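Local coordinates for coenzyme F420-dependent N(5),N(10)-methenyltetrahydromethanopterin reductase-related protein (Desulfurobacterium thermolithotrophum DSM 11699, PDB 6HUZ), which belongs to the [Fe]-hydrogenase paralogs (HmdII), binds the iron-guanylylpyridinol cofactor and uses tetrahydrofolate derivatives as substrates, at residues 89-94 / 115-120; 98-103 / 126-131; 251-256 / 312-317. One frame throughout, in Å; residues are numbered along the deposited sequence. Where two conformers were deposited one is given.

Contact 1: 89-94 / 115-120; sequences TPFRGG and TTCTMS. With FE9 (iron-guanylyl pyridinol cofactor), chain B.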
loop_
_atom_site.group_PDB
_atom_site.type_symbol
_atom_site.label_atom_id
_atom_site.label_comp_id
_atom_site.label_asym_id
_atom_site.label_seq_id
_atom_site.Cartn_x
_atom_site.Cartn_y
_atom_site.Cartn_z
ATOM N N THR A 89 -9.097 -1.423 -26.825
ATOM C CA THR A 89 -10.274 -2.293 -26.792
ATOM C C THR A 89 -11.036 -2.269 -25.454
ATOM O O THR A 89 -10.527 -1.801 -24.446
ATOM C CB THR A 89 -9.782 -3.674 -27.221
ATOM O OG1 THR A 89 -8.645 -4.016 -26.439
ATOM C CG2 THR A 89 -9.341 -3.688 -28.690
ATOM N N PRO A 90 -12.281 -2.763 -25.436
ATOM C CA PRO A 90 -13.077 -2.687 -24.195
ATOM C C PRO A 90 -12.535 -3.253 -22.879
ATOM O O PRO A 90 -11.779 -4.211 -22.833
ATOM C CB PRO A 90 -14.370 -3.431 -24.555
ATOM C CG PRO A 90 -14.489 -3.329 -26.019
ATOM C CD PRO A 90 -13.058 -3.345 -26.542
ATOM N N PHE A 91 -13.007 -2.662 -21.781
ATOM C CA PHE A 91 -12.684 -3.150 -20.431
ATOM C C PHE A 91 -13.406 -4.517 -20.345
ATOM O O PHE A 91 -12.902 -5.457 -19.722
ATOM C CB PHE A 91 -13.260 -2.228 -19.355
ATOM C CG PHE A 91 -12.363 -1.082 -18.964
ATOM C CD1 PHE A 91 -11.211 -1.306 -18.232
ATOM C CD2 PHE A 91 -12.678 0.222 -19.324
ATOM C CE1 PHE A 91 -10.404 -0.241 -17.828
ATOM C CE2 PHE A 91 -11.859 1.282 -18.938
ATOM C CZ PHE A 91 -10.722 1.042 -18.208
ATOM N N ARG A 92 -14.604 -4.579 -20.983
ATOM C CA ARG A 92 -15.507 -5.737 -21.111
ATOM C C ARG A 92 -14.755 -7.037 -21.243
ATOM O O ARG A 92 -13.782 -7.118 -21.989
ATOM C CB ARG A 92 -16.348 -5.605 -22.398
ATOM C CG ARG A 92 -17.826 -5.888 -22.214
ATOM C CD ARG A 92 -18.474 -6.149 -23.559
ATOM N NE ARG A 92 -18.427 -4.965 -24.423
ATOM C CZ ARG A 92 -18.259 -4.987 -25.745
ATOM N NH1 ARG A 92 -18.237 -3.855 -26.435
ATOM N NH2 ARG A 92 -18.111 -6.140 -26.389
ATOM N N GLY A 93 -15.239 -8.055 -20.561
ATOM C CA GLY A 93 -14.623 -9.369 -20.577
ATOM C C GLY A 93 -14.456 -10.018 -21.937
ATOM O O GLY A 93 -15.355 -9.968 -22.785
ATOM N N GLY A 94 -13.281 -10.625 -22.120
ATOM C CA GLY A 94 -12.897 -11.366 -23.316
ATOM C C GLY A 94 -12.792 -10.680 -24.662
ATOM O O GLY A 94 -12.339 -11.324 -25.604
ATOM N N THR A 115 -0.992 -3.180 -25.366
ATOM C CA THR A 115 -2.277 -3.001 -24.708
ATOM C C THR A 115 -2.306 -1.559 -24.248
ATOM O O THR A 115 -1.280 -0.862 -24.306
ATOM C CB THR A 115 -2.494 -3.996 -23.589
ATOM O OG1 THR A 115 -1.417 -3.922 -22.643
ATOM C CG2 THR A 115 -2.697 -5.424 -24.133
ATOM N N THR A 116 -3.473 -1.097 -23.823
ATOM C CA THR A 116 -3.659 0.258 -23.299
ATOM C C THR A 116 -4.152 0.078 -21.815
ATOM O O THR A 116 -3.910 -0.969 -21.232
ATOM C CB THR A 116 -4.593 1.060 -24.209
ATOM O OG1 THR A 116 -5.882 0.438 -24.219
ATOM C CG2 THR A 116 -4.040 1.187 -25.619
ATOM N N CYS A 117 -4.847 1.049 -21.232
ATOM C CA CYS A 117 -5.318 0.958 -19.845
ATOM C C CYS A 117 -6.292 -0.179 -19.570
ATOM O O CYS A 117 -6.482 -0.497 -18.413
ATOM C CB CYS A 117 -5.941 2.282 -19.411
ATOM S SG CYS A 117 -7.672 2.485 -19.953
ATOM N N THR A 118 -6.952 -0.753 -20.587
ATOM C CA THR A 118 -7.938 -1.811 -20.347
ATOM C C THR A 118 -7.421 -3.248 -20.218
ATOM O O THR A 118 -8.240 -4.155 -20.028
ATOM C CB THR A 118 -8.971 -1.775 -21.494
ATOM O OG1 THR A 118 -8.269 -1.922 -22.737
ATOM C CG2 THR A 118 -9.784 -0.472 -21.493
ATOM N N MET A 119 -6.121 -3.492 -20.348
ATOM C CA MET A 119 -5.629 -4.864 -20.248
ATOM C C MET A 119 -4.180 -4.887 -19.872
ATOM O O MET A 119 -3.394 -4.211 -20.529
ATOM C CB MET A 119 -5.803 -5.563 -21.614
ATOM C CG MET A 119 -5.222 -6.975 -21.679
ATOM S SD MET A 119 -5.772 -8.009 -20.300
ATOM C CE MET A 119 -7.418 -8.392 -20.856
ATOM N N SER A 120 -3.802 -5.657 -18.818
ATOM C CA SER A 120 -2.394 -5.751 -18.459
ATOM C C SER A 120 -1.679 -6.522 -19.576
ATOM O O SER A 120 -2.197 -7.546 -20.046
ATOM C CB SER A 120 -2.223 -6.504 -17.148
ATOM O OG SER A 120 -0.917 -7.044 -17.071
HETATM O O2 FE9 B . -11.160 5.098 -20.602
HETATM FE FE FE9 B . -7.972 4.746 -20.941
HETATM C C1F FE9 B . -8.182 6.245 -21.972
HETATM O O1F FE9 B . -8.306 7.172 -22.612
HETATM C C2F FE9 B . -6.422 5.471 -20.276
HETATM O O2F FE9 B . -5.453 5.914 -19.900
HETATM C C8 FE9 B . -7.044 3.738 -22.266
HETATM O O18 FE9 B . -5.848 3.857 -22.466
HETATM C C7 FE9 B . -7.842 2.739 -23.086
HETATM C C6 FE9 B . -9.285 3.010 -22.770
HETATM N N1 FE9 B . -9.559 3.958 -21.770
HETATM C C5 FE9 B . -10.352 2.315 -23.509
HETATM C C5M FE9 B . -9.992 1.281 -24.537
HETATM C C4 FE9 B . -11.750 2.628 -23.172
HETATM C C3 FE9 B . -12.034 3.628 -22.106
HETATM C C3M FE9 B . -13.440 4.015 -21.721
HETATM C C2 FE9 B . -10.867 4.299 -21.420
HETATM O O3P FE9 B . -12.715 1.911 -23.812
HETATM P P1 FE9 B . -13.590 2.485 -25.042
HETATM O O1P FE9 B . -13.541 3.939 -25.035
HETATM O O2P FE9 B . -15.126 2.066 -24.753
HETATM O "O5'" FE9 B . -12.963 1.850 -26.361
HETATM C "C5'" FE9 B . -13.110 0.478 -26.695
HETATM C "C4'" FE9 B . -13.327 0.428 -28.203
HETATM O "O4'" FE9 B . -13.307 -0.925 -28.642
HETATM C "C1'" FE9 B . -14.212 -1.040 -29.732
HETATM C "C2'" FE9 B . -15.380 -0.172 -29.315
HETATM O "O2'" FE9 B . -16.229 0.232 -30.399
HETATM C "C3'" FE9 B . -14.678 0.997 -28.634
HETATM O "O3'" FE9 B . -14.464 2.103 -29.514
HETATM N N9A FE9 B . -14.506 -2.463 -29.987
HETATM C C4A FE9 B . -13.787 -3.171 -30.826
HETATM N N3A FE9 B . -12.767 -2.859 -31.659
HETATM C C2A FE9 B . -12.269 -3.819 -32.465
HETATM N N2A FE9 B . -11.224 -3.476 -33.251
HETATM N N1A FE9 B . -12.741 -5.080 -32.507
HETATM C C6A FE9 B . -13.789 -5.481 -31.767
HETATM O O6A FE9 B . -14.201 -6.653 -31.804
HETATM C C5A FE9 B . -14.377 -4.516 -30.837
HETATM N N7A FE9 B . -15.376 -4.512 -29.942
HETATM C C8A FE9 B . -15.442 -3.256 -29.429
HETATM O O HOH W 1 -9.604 -5.433 -21.937
HETATM O O HOH W 2 -10.017 -5.635 -18.520
HETATM O O HOH W 3 -9.092 5.109 -19.026
#
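The methyl CG2 of Thr118 sits almost exactly over the middle of the Phe91 ring, 3.4 Å from the centroid and 2° off the ring normal, a CH-pi contact that points straight down the ring normal. It joins two loops of a Rossmann-like domain that follow the neighbouring parallel strands 84-87 and 112-115, at the strand ends where such folds bind their cofactors. Threonine suits this place because its two branches do different work. With OG1 held between the backbone N and the carbonyl carbon (chi1 57°), the hydroxyl donates to Thr89 O at 2.8 Å, tilted out of the carbonyl plane, and CG2 is left to meet the ring. The same methyl also packs on C5 of the pyridinol, touching ring systems of both protein and cofactor.

The turn from Thr116 to Met119, of type I, carries the metal ligand. Cys117 SG binds the iron at 2.5 Å, and a water also binds the iron, at 2.2 Å, and donates to the pyridinol O2. Cys117 also uses its backbone: N donates to O18 of the acyl group at 3.2 Å in a nearly straight bond. Its sulfur approaches Phe91 CZ obliquely, and Phe91 lies against both methenyltetrahydrofolate and Met234 of the second subunit, so the ring lines the substrate pocket beside the subunit boundary.

On the other loop Pro90, rigid and apolar, lays CD against the ribose O4', and Thr89 OG1 turns to Thr96 OG1 of the following helix. Two waters bridge the loops: one is hydrogen-bonded to both Pro90 O and Thr118 O, 2.7 Å from each, and the other joins Thr118 O to Phe91 O.

Contact 2: 98-103 / 126-131; sequences KIAETI and SYLQNA. With FE9 (iron-guanylyl pyridinol cofactor), chain B.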
loop_
_atom_site.group_PDB
_atom_site.type_symbol
_atom_site.label_atom_id
_atom_site.label_comp_id
_atom_site.label_asym_id
_atom_site.label_seq_id
_atom_site.Cartn_x
_atom_site.Cartn_y
_atom_site.Cartn_z
ATOM N N LYS A 98 -10.033 -11.950 -27.470
ATOM C CA LYS A 98 -10.542 -12.403 -28.749
ATOM C C LYS A 98 -9.794 -11.742 -29.904
ATOM O O LYS A 98 -9.281 -12.438 -30.780
ATOM C CB LYS A 98 -12.050 -12.114 -28.837
ATOM C CG LYS A 98 -12.744 -12.763 -30.032
ATOM C CD LYS A 98 -13.675 -11.790 -30.762
ATOM C CE LYS A 98 -12.931 -10.937 -31.763
ATOM N NZ LYS A 98 -13.747 -9.796 -32.253
ATOM N N ILE A 99 -9.723 -10.402 -29.901
ATOM C CA ILE A 99 -9.053 -9.651 -30.969
ATOM C C ILE A 99 -7.593 -10.071 -31.095
ATOM O O ILE A 99 -7.132 -10.350 -32.203
ATOM C CB ILE A 99 -9.187 -8.116 -30.732
ATOM C CG1 ILE A 99 -10.660 -7.670 -30.781
ATOM C CG2 ILE A 99 -8.380 -7.327 -31.758
ATOM C CD1 ILE A 99 -10.973 -6.502 -29.925
ATOM N N ALA A 100 -6.857 -10.105 -29.964
ATOM C CA ALA A 100 -5.442 -10.482 -29.974
ATOM C C ALA A 100 -5.212 -11.895 -30.532
ATOM O O ALA A 100 -4.273 -12.121 -31.289
ATOM C CB ALA A 100 -4.886 -10.386 -28.570
ATOM N N GLU A 101 -6.069 -12.841 -30.167
ATOM C CA GLU A 101 -5.920 -14.215 -30.633
ATOM C C GLU A 101 -6.231 -14.330 -32.120
ATOM O O GLU A 101 -5.609 -15.116 -32.830
ATOM C CB GLU A 101 -6.874 -15.109 -29.831
ATOM C CG GLU A 101 -6.577 -16.596 -29.890
ATOM C CD GLU A 101 -7.193 -17.373 -28.736
ATOM O OE1 GLU A 101 -6.715 -18.497 -28.460
ATOM O OE2 GLU A 101 -8.146 -16.858 -28.105
ATOM N N THR A 102 -7.205 -13.548 -32.585
ATOM C CA THR A 102 -7.645 -13.561 -33.985
ATOM C C THR A 102 -6.618 -12.940 -34.933
ATOM O O THR A 102 -6.413 -13.475 -36.019
ATOM C CB THR A 102 -9.015 -12.866 -34.064
ATOM O OG1 THR A 102 -9.931 -13.561 -33.216
ATOM C CG2 THR A 102 -9.575 -12.809 -35.465
ATOM N N ILE A 103 -5.971 -11.818 -34.539
ATOM C CA ILE A 103 -4.980 -11.149 -35.414
ATOM C C ILE A 103 -3.586 -11.758 -35.334
ATOM O O ILE A 103 -2.774 -11.545 -36.230
ATOM C CB ILE A 103 -4.896 -9.630 -35.112
ATOM C CG1 ILE A 103 -4.214 -9.360 -33.746
ATOM C CG2 ILE A 103 -6.287 -8.983 -35.240
ATOM C CD1 ILE A 103 -4.071 -7.892 -33.331
ATOM N N SER A 126 0.463 -13.883 -21.124
ATOM C CA SER A 126 0.284 -15.187 -20.474
ATOM C C SER A 126 -0.853 -15.952 -21.158
ATOM O O SER A 126 -0.701 -17.122 -21.505
ATOM C CB SER A 126 0.001 -14.999 -18.981
ATOM O OG SER A 126 -0.096 -16.229 -18.277
ATOM N N TYR A 127 -1.983 -15.289 -21.365
ATOM C CA TYR A 127 -3.140 -15.906 -22.013
ATOM C C TYR A 127 -2.799 -16.449 -23.412
ATOM O O TYR A 127 -3.320 -17.490 -23.826
ATOM C CB TYR A 127 -4.252 -14.855 -22.181
ATOM C CG TYR A 127 -5.450 -15.379 -22.942
ATOM C CD1 TYR A 127 -6.385 -16.203 -22.326
ATOM C CD2 TYR A 127 -5.633 -15.079 -24.282
ATOM C CE1 TYR A 127 -7.483 -16.695 -23.020
ATOM C CE2 TYR A 127 -6.731 -15.562 -24.988
ATOM C CZ TYR A 127 -7.652 -16.373 -24.353
ATOM O OH TYR A 127 -8.737 -16.860 -25.035
ATOM N N LEU A 128 -1.938 -15.747 -24.154
ATOM C CA LEU A 128 -1.611 -16.182 -25.509
ATOM C C LEU A 128 -0.486 -17.216 -25.661
ATOM O O LEU A 128 -0.153 -17.536 -26.787
ATOM C CB LEU A 128 -1.300 -14.940 -26.359
ATOM C CG LEU A 128 -2.481 -13.988 -26.573
ATOM C CD1 LEU A 128 -2.022 -12.718 -27.243
ATOM C CD2 LEU A 128 -3.591 -14.646 -27.403
ATOM N N GLN A 129 0.073 -17.766 -24.582
ATOM C CA GLN A 129 1.162 -18.744 -24.737
ATOM C C GLN A 129 0.864 -19.950 -25.627
ATOM O O GLN A 129 1.695 -20.279 -26.473
ATOM C CB GLN A 129 1.682 -19.215 -23.360
ATOM C CG GLN A 129 2.468 -18.133 -22.613
ATOM C CD GLN A 129 3.658 -17.605 -23.388
ATOM O OE1 GLN A 129 4.559 -18.350 -23.782
ATOM N NE2 GLN A 129 3.698 -16.310 -23.622
ATOM N N ASN A 130 -0.277 -20.631 -25.471
ATOM C CA ASN A 130 -0.510 -21.780 -26.333
ATOM C C ASN A 130 -0.745 -21.365 -27.802
ATOM O O ASN A 130 -0.346 -22.082 -28.716
ATOM C CB ASN A 130 -1.672 -22.621 -25.813
ATOM C CG ASN A 130 -1.739 -23.969 -26.481
ATOM O OD1 ASN A 130 -0.728 -24.693 -26.594
ATOM N ND2 ASN A 130 -2.925 -24.333 -26.951
ATOM N N ALA A 131 -1.379 -20.214 -28.020
ATOM C CA ALA A 131 -1.640 -19.725 -29.380
ATOM C C ALA A 131 -0.291 -19.409 -30.056
ATOM O O ALA A 131 -0.111 -19.723 -31.220
ATOM C CB ALA A 131 -2.523 -18.485 -29.321
HETATM O O2 FE9 B . -11.160 5.098 -20.602
HETATM FE FE FE9 B . -7.972 4.746 -20.941
HETATM C C1F FE9 B . -8.182 6.245 -21.972
HETATM O O1F FE9 B . -8.306 7.172 -22.612
HETATM C C2F FE9 B . -6.422 5.471 -20.276
HETATM O O2F FE9 B . -5.453 5.914 -19.900
HETATM C C8 FE9 B . -7.044 3.738 -22.266
HETATM O O18 FE9 B . -5.848 3.857 -22.466
HETATM C C7 FE9 B . -7.842 2.739 -23.086
HETATM C C6 FE9 B . -9.285 3.010 -22.770
HETATM N N1 FE9 B . -9.559 3.958 -21.770
HETATM C C5 FE9 B . -10.352 2.315 -23.509
HETATM C C5M FE9 B . -9.992 1.281 -24.537
HETATM C C4 FE9 B . -11.750 2.628 -23.172
HETATM C C3 FE9 B . -12.034 3.628 -22.106
HETATM C C3M FE9 B . -13.440 4.015 -21.721
HETATM C C2 FE9 B . -10.867 4.299 -21.420
HETATM O O3P FE9 B . -12.715 1.911 -23.812
HETATM P P1 FE9 B . -13.590 2.485 -25.042
HETATM O O1P FE9 B . -13.541 3.939 -25.035
HETATM O O2P FE9 B . -15.126 2.066 -24.753
HETATM O "O5'" FE9 B . -12.963 1.850 -26.361
HETATM C "C5'" FE9 B . -13.110 0.478 -26.695
HETATM C "C4'" FE9 B . -13.327 0.428 -28.203
HETATM O "O4'" FE9 B . -13.307 -0.925 -28.642
HETATM C "C1'" FE9 B . -14.212 -1.040 -29.732
HETATM C "C2'" FE9 B . -15.380 -0.172 -29.315
HETATM O "O2'" FE9 B . -16.229 0.232 -30.399
HETATM C "C3'" FE9 B . -14.678 0.997 -28.634
HETATM O "O3'" FE9 B . -14.464 2.103 -29.514
HETATM N N9A FE9 B . -14.506 -2.463 -29.987
HETATM C C4A FE9 B . -13.787 -3.171 -30.826
HETATM N N3A FE9 B . -12.767 -2.859 -31.659
HETATM C C2A FE9 B . -12.269 -3.819 -32.465
HETATM N N2A FE9 B . -11.224 -3.476 -33.251
HETATM N N1A FE9 B . -12.741 -5.080 -32.507
HETATM C C6A FE9 B . -13.789 -5.481 -31.767
HETATM O O6A FE9 B . -14.201 -6.653 -31.804
HETATM C C5A FE9 B . -14.377 -4.516 -30.837
HETATM N N7A FE9 B . -15.376 -4.512 -29.942
HETATM C C8A FE9 B . -15.442 -3.256 -29.429
HETATM O O HOH W 3 -9.092 5.109 -19.026
#
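Glu101 and Leu128 bring two neighbouring crossover helices of the Rossmann-like domain together, in a contact that is apolar on its inner side and polar at its solvent side. Helix 95-103 links strands 84-87 and 112-115 in a beta-alpha-beta unit, and the pair of helices 121-127 and 129-135 makes the next crossover, from 112-115 to 141-144. Leu128 stands at the joint of that pair, and its branches are divided between two residues: CD1 reaches the small Ala100 CB at 3.9 Å, and CD2 lies against Glu101 CA at 4.0 Å. The short side chain of Ala100 lets the leucine come close to the helix.

Further out, Glu101 leaves its helix with CG anti to the backbone N (chi1 -163°) and its chain extended beyond, and OE2 accepts a hydrogen bond from Tyr127 OH at 3.1 Å. The hydroxyl meets the syn side of OE2 but stands 30° out of the carboxylate plane, and the carboxylate is turned 80° to the tyrosine ring. A long, flexible acid suits an exposed position from which the carboxylate has to reach the tyrosine hydroxyl, and the methyl of Ala131 takes up little room near OE1. Tyr127 is further fixed by ring stacking with Phe97.

The helix 95-103 has a second face. Ile99 CD1 packs on the guanine of the cofactor, 3.4 Å from N1A, and Lys98 NZ makes a weak hydrogen bond to O6A. Ile99 and Ile103 also pack inward on strands 2-6 and 84-87 of the parallel sheet, while Thr102 and Ile103 touch helix 75-79.

Contact 3: 251-256 / 312-317; sequences TKYGLE and EPTYTS. With NA (sodium ion), chain I.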
loop_
_atom_site.group_PDB
_atom_site.type_symbol
_atom_site.label_atom_id
_atom_site.label_comp_id
_atom_site.label_asym_id
_atom_site.label_seq_id
_atom_site.Cartn_x
_atom_site.Cartn_y
_atom_site.Cartn_z
ATOM N N THR A 251 -7.966 -6.551 -0.682
ATOM C CA THR A 251 -8.032 -7.782 -1.495
ATOM C C THR A 251 -8.877 -8.862 -0.891
ATOM O O THR A 251 -9.682 -9.513 -1.566
ATOM C CB THR A 251 -6.620 -8.358 -1.709
ATOM O OG1 THR A 251 -5.893 -7.437 -2.493
ATOM C CG2 THR A 251 -6.614 -9.748 -2.403
ATOM N N LYS A 252 -8.672 -9.113 0.375
ATOM C CA LYS A 252 -9.403 -10.172 1.011
ATOM C C LYS A 252 -10.796 -9.790 1.481
ATOM O O LYS A 252 -11.725 -10.589 1.340
ATOM C CB LYS A 252 -8.579 -10.633 2.228
ATOM C CG LYS A 252 -9.174 -11.747 3.050
ATOM C CD LYS A 252 -9.037 -13.081 2.394
ATOM C CE LYS A 252 -9.184 -14.189 3.412
ATOM N NZ LYS A 252 -8.910 -15.505 2.787
ATOM N N TYR A 253 -10.944 -8.625 2.080
ATOM C CA TYR A 253 -12.230 -8.247 2.680
ATOM C C TYR A 253 -12.937 -7.060 2.076
ATOM O O TYR A 253 -13.991 -6.688 2.572
ATOM C CB TYR A 253 -12.041 -8.013 4.214
ATOM C CG TYR A 253 -11.291 -9.100 4.959
ATOM C CD1 TYR A 253 -11.892 -10.324 5.243
ATOM C CD2 TYR A 253 -10.014 -8.873 5.460
ATOM C CE1 TYR A 253 -11.224 -11.305 5.984
ATOM C CE2 TYR A 253 -9.329 -9.854 6.161
ATOM C CZ TYR A 253 -9.934 -11.070 6.425
ATOM O OH TYR A 253 -9.212 -12.019 7.113
ATOM N N GLY A 254 -12.409 -6.495 1.013
ATOM C CA GLY A 254 -13.040 -5.347 0.361
ATOM C C GLY A 254 -12.883 -4.065 1.154
ATOM O O GLY A 254 -12.338 -4.052 2.261
ATOM N N LEU A 255 -13.378 -2.989 0.610
ATOM C CA LEU A 255 -13.278 -1.695 1.300
ATOM C C LEU A 255 -14.035 -1.679 2.620
ATOM O O LEU A 255 -13.648 -0.988 3.557
ATOM C CB LEU A 255 -13.870 -0.600 0.387
ATOM C CG LEU A 255 -12.927 -0.051 -0.687
ATOM C CD1 LEU A 255 -13.722 0.746 -1.732
ATOM C CD2 LEU A 255 -11.823 0.787 -0.051
ATOM N N GLU A 256 -15.136 -2.409 2.684
ATOM C CA GLU A 256 -15.923 -2.445 3.900
ATOM C C GLU A 256 -15.120 -3.125 5.003
ATOM O O GLU A 256 -15.190 -2.697 6.122
ATOM C CB GLU A 256 -17.295 -3.111 3.665
ATOM C CG GLU A 256 -17.283 -4.613 3.413
ATOM C CD GLU A 256 -17.173 -5.035 1.953
ATOM O OE1 GLU A 256 -16.517 -4.317 1.166
ATOM O OE2 GLU A 256 -17.741 -6.090 1.593
ATOM N N GLU A 312 -12.649 -15.615 7.503
ATOM C CA GLU A 312 -11.521 -16.446 7.862
ATOM C C GLU A 312 -10.284 -15.589 8.156
ATOM O O GLU A 312 -10.154 -14.460 7.661
ATOM C CB GLU A 312 -11.251 -17.469 6.761
ATOM C CG GLU A 312 -10.878 -16.864 5.434
ATOM C CD GLU A 312 -10.729 -17.914 4.355
ATOM O OE1 GLU A 312 -11.700 -18.666 4.116
ATOM O OE2 GLU A 312 -9.637 -17.986 3.748
ATOM N N PRO A 313 -9.356 -16.124 8.967
ATOM C CA PRO A 313 -8.147 -15.358 9.292
ATOM C C PRO A 313 -7.142 -15.264 8.158
ATOM O O PRO A 313 -7.176 -16.054 7.220
ATOM C CB PRO A 313 -7.557 -16.141 10.469
ATOM C CG PRO A 313 -8.003 -17.516 10.267
ATOM C CD PRO A 313 -9.357 -17.438 9.634
ATOM N N THR A 314 -6.236 -14.294 8.256
ATOM C CA THR A 314 -5.172 -14.105 7.281
ATOM C C THR A 314 -4.059 -13.294 7.897
ATOM O O THR A 314 -4.218 -12.708 8.977
ATOM C CB THR A 314 -5.662 -13.444 5.981
ATOM O OG1 THR A 314 -4.622 -13.577 4.996
ATOM C CG2 THR A 314 -6.015 -11.968 6.165
ATOM N N TYR A 315 -2.943 -13.276 7.200
ATOM C CA TYR A 315 -1.733 -12.565 7.556
ATOM C C TYR A 315 -1.673 -11.316 6.683
ATOM O O TYR A 315 -1.043 -11.337 5.609
ATOM C CB TYR A 315 -0.521 -13.423 7.236
ATOM C CG TYR A 315 -0.300 -14.551 8.210
ATOM C CD1 TYR A 315 0.453 -14.363 9.357
ATOM C CD2 TYR A 315 -0.849 -15.804 7.989
ATOM C CE1 TYR A 315 0.667 -15.398 10.256
ATOM C CE2 TYR A 315 -0.645 -16.848 8.881
ATOM C CZ TYR A 315 0.124 -16.645 10.010
ATOM O OH TYR A 315 0.323 -17.661 10.914
ATOM N N THR A 316 -2.317 -10.229 7.132
ATOM C CA THR A 316 -2.339 -9.008 6.317
ATOM C C THR A 316 -0.990 -8.375 6.022
ATOM O O THR A 316 -0.865 -7.725 5.003
ATOM C CB THR A 316 -3.259 -7.968 6.967
ATOM O OG1 THR A 316 -2.708 -7.591 8.213
ATOM C CG2 THR A 316 -4.671 -8.485 7.177
ATOM N N SER A 317 -0.006 -8.534 6.888
ATOM C CA SER A 317 1.330 -7.927 6.736
ATOM C C SER A 317 2.342 -8.834 6.056
ATOM O O SER A 317 3.514 -8.449 5.921
ATOM C CB SER A 317 1.876 -7.546 8.133
ATOM O OG SER A 317 2.226 -8.680 8.926
HETATM NA NA NA I . -16.147 -5.330 -1.619
HETATM O O HOH W 4 -18.491 -5.442 -3.049
#
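Lys252 reaches from helix 232-262 to Glu312, and its chain can be followed atom by atom. The bond from CA to CB is directed toward 312-317. With CG anti to the backbone N, CG lies over the centre of the adjacent Tyr253 ring, 3.4 Å above its plane. A bend at chi2 (76°) sets the direction of CD, and CE then runs up against Glu312 CG at 3.8 Å. The tip NZ forms a salt bridge with Glu312 OE2 at 2.8 Å, approaching from above the carboxylate plane. Lysine suits a place with two acids, for NZ also pairs with Glu325 of the second subunit; Glu312 itself is poorly ordered.

Beside it Tyr253 OH donates to the backbone carbonyl O of Glu312 at 2.7 Å, at a C=O...donor angle of 162°, and touches Thr314 CG2 at 3.3 Å. Four residues on from Lys252, Glu256 OE1 binds a sodium ion at 3.0 Å together with Lys356 O and Glu236 of the second subunit. The 312-317 loop follows helix 299-306 and precedes helix 320-331 in the chain, and Thr316 packs back on Val245 and Leu249 of helix 232-262.

In the fold
Contacts 1 and 2 belong to the same Rossmann-like domain and hold opposite ends of one cofactor: 89-94 / 115-120 lies against the iron and pyridinol, whereas 98-103 reaches the guanine. Their centres are about 13 Å apart and they touch directly, Thr89 CG2 packing on Ile99 CD1 at 3.5 Å; along the chain their segments alternate, since loop 89-94 leads into helix 95-103 and loop 115-120 into helix 121-127, both of which take part in contact 2. Contact 3 lies apart, its centre about 27 Å from that of contact 1 and about 33 Å from that of contact 2, with nearest atoms about 15 and 18 Å away. It belongs to the helical C-terminal part, at the subunit interface.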